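Local structure of alanine glyoxylate transaminase (Thermococcus litoralis, 2ZC0) at residues E128-Y132 against I181-P187. The protein probably transfers the amino group of alanine to glyoxylate as a homodimeric, pyridoxal 5'-phosphate-dependent aminotransferase of fold type I. Sequence-based numbering, arbitrary orientation.
Sequences ENPSY and IPTGQNP. With PMP (4'-deoxy-4'-aminopyridoxal-5'-phosphate), chain F.
Y132 and N186 meet beside the cofactor PMP, with CD2 of the tyrosine 3.4 Å from ND2 of the asparagine and the ring and amide planes turned 35° apart. One face of the Y132 ring lies over the pyridine, CE1 standing 3.5 Å from PMP C3, which is offset toward the rim. Y132 OH comes within 2.5 Å of the cofactor amine N4A, unusually short for a hydrogen bond, so its exact geometry is doubtful. With CG anti to the backbone N (chi1 178°), N186 sends ND2 to PMP O3 at 2.8 Å, and R379 holds its OD1. I181 packs alongside, its CD1 touching both Y132 CB and the cofactor methyl C2A. Were Y132 an alanine, the pyridine would probably lose the ring that covers one side of it and N4A the nearby hydroxyl.

Behind this first shell, the amide of Q185 ties its loop to the end of strand 124-129 and the turn after it. Its NE2 gives one hydrogen to E128 OE1 at 2.9 Å, approaching from above the carboxylate plane, and another to P130 O at 3.1 Å. The same carboxylate receives weak bonds from I181 N, and T180 binds its OE2; M188 N holds the glutamine's OE1. Two prolines, P130 and P187, each after a cis peptide, touch through their CG atoms. Loops leaving neighbouring parallel strands, 124-129 and 175-180, thus contribute Y132, I181 and N186 to the cofactor pocket, as is characteristic of fold-type I aminotransferases.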
# COMPACT_ATOMS: atom_id res chain seq x y z
N GLU A 128 9.19 18.29 -13.86
CA GLU A 128 10.26 19.18 -14.29
C GLU A 128 11.19 19.28 -13.08
O GLU A 128 10.83 18.83 -11.99
CB GLU A 128 9.67 20.56 -14.64
CG GLU A 128 8.94 20.59 -15.99
CD GLU A 128 7.66 21.39 -15.96
OE1 GLU A 128 7.27 21.87 -14.87
OE2 GLU A 128 7.02 21.53 -17.02
N ASN A 129 12.39 19.82 -13.27
CA ASN A 129 13.33 20.01 -12.16
C ASN A 129 13.90 21.42 -12.28
O ASN A 129 14.65 21.71 -13.22
CB ASN A 129 14.47 18.97 -12.18
CG ASN A 129 15.39 19.08 -10.95
OD1 ASN A 129 14.98 19.60 -9.90
ND2 ASN A 129 16.62 18.58 -11.07
N PRO A 130 13.54 22.32 -11.35
CA PRO A 130 12.64 22.09 -10.21
C PRO A 130 11.16 22.04 -10.63
O PRO A 130 10.84 22.12 -11.81
CB PRO A 130 12.90 23.29 -9.32
CG PRO A 130 13.03 24.38 -10.37
CD PRO A 130 13.97 23.73 -11.37
N SER A 131 10.28 21.90 -9.64
CA SER A 131 8.83 21.87 -9.87
C SER A 131 8.15 22.44 -8.62
O SER A 131 8.81 22.71 -7.63
CB SER A 131 8.35 20.43 -10.14
OG SER A 131 6.93 20.36 -10.28
N TYR A 132 6.83 22.63 -8.68
CA TYR A 132 6.05 23.17 -7.56
C TYR A 132 6.17 22.23 -6.35
O TYR A 132 5.70 21.10 -6.42
CB TYR A 132 4.58 23.30 -7.99
CG TYR A 132 3.67 23.88 -6.94
CD1 TYR A 132 2.34 23.46 -6.84
CD2 TYR A 132 4.13 24.83 -6.02
CE1 TYR A 132 1.49 23.96 -5.86
CE2 TYR A 132 3.29 25.33 -5.03
CZ TYR A 132 1.97 24.89 -4.95
OH TYR A 132 1.14 25.37 -3.96
N ILE A 181 3.98 22.04 -15.73
CA ILE A 181 3.41 23.38 -15.57
C ILE A 181 3.99 24.17 -16.76
O ILE A 181 4.94 24.93 -16.61
CB ILE A 181 3.90 24.04 -14.26
CG1 ILE A 181 3.76 23.04 -13.10
CG2 ILE A 181 3.11 25.32 -13.99
CD1 ILE A 181 4.40 23.48 -11.78
N PRO A 182 3.42 23.97 -17.96
CA PRO A 182 3.88 24.65 -19.19
C PRO A 182 4.00 26.17 -19.16
O PRO A 182 5.00 26.72 -19.60
CB PRO A 182 2.87 24.16 -20.24
CG PRO A 182 2.44 22.81 -19.71
CD PRO A 182 2.26 23.11 -18.25
N THR A 183 2.99 26.86 -18.63
CA THR A 183 3.02 28.32 -18.60
C THR A 183 3.24 28.99 -17.24
O THR A 183 2.52 28.71 -16.26
CB THR A 183 1.74 28.90 -19.22
OG1 THR A 183 1.58 28.38 -20.55
CG2 THR A 183 1.81 30.41 -19.29
N GLY A 184 4.24 29.88 -17.21
CA GLY A 184 4.59 30.62 -16.00
C GLY A 184 4.78 29.69 -14.81
O GLY A 184 4.13 29.86 -13.77
N GLN A 185 5.68 28.73 -14.95
CA GLN A 185 5.93 27.74 -13.91
C GLN A 185 6.31 28.30 -12.55
O GLN A 185 6.92 29.36 -12.42
CB GLN A 185 7.05 26.77 -14.34
CG GLN A 185 7.07 25.46 -13.53
CD GLN A 185 8.46 25.02 -13.10
OE1 GLN A 185 9.17 25.74 -12.40
NE2 GLN A 185 8.86 23.82 -13.51
N ASN A 186 5.91 27.56 -11.52
CA ASN A 186 6.25 27.87 -10.14
C ASN A 186 7.27 26.74 -9.96
O ASN A 186 6.94 25.58 -10.20
CB ASN A 186 5.04 27.64 -9.23
CG ASN A 186 5.34 27.91 -7.75
OD1 ASN A 186 6.49 27.90 -7.33
ND2 ASN A 186 4.29 28.12 -6.97
N PRO A 187 8.50 27.05 -9.53
CA PRO A 187 9.10 28.34 -9.18
C PRO A 187 9.91 29.06 -10.26
O PRO A 187 10.17 30.25 -10.14
CB PRO A 187 9.99 27.96 -8.01
CG PRO A 187 10.59 26.67 -8.51
CD PRO A 187 9.42 25.95 -9.18
N1 PMP F . -0.33 24.68 -9.17
C2 PMP F . 0.72 25.53 -9.09
C2A PMP F . 1.85 25.34 -10.10
C3 PMP F . 0.75 26.56 -8.11
O3 PMP F . 1.84 27.42 -8.05
C4 PMP F . -0.35 26.69 -7.19
C4A PMP F . -0.31 27.81 -6.13
N4A PMP F . -0.30 27.31 -4.76
C5 PMP F . -1.52 25.68 -7.33
C6 PMP F . -1.44 24.70 -8.34
C5A PMP F . -2.76 25.71 -6.41
O4P PMP F . -3.31 26.65 -6.59
P PMP F . -4.71 26.70 -5.68
O1P PMP F . -6.37 26.64 -6.59
O2P PMP F . -4.65 28.40 -4.81
O3P PMP F . -4.79 25.42 -4.41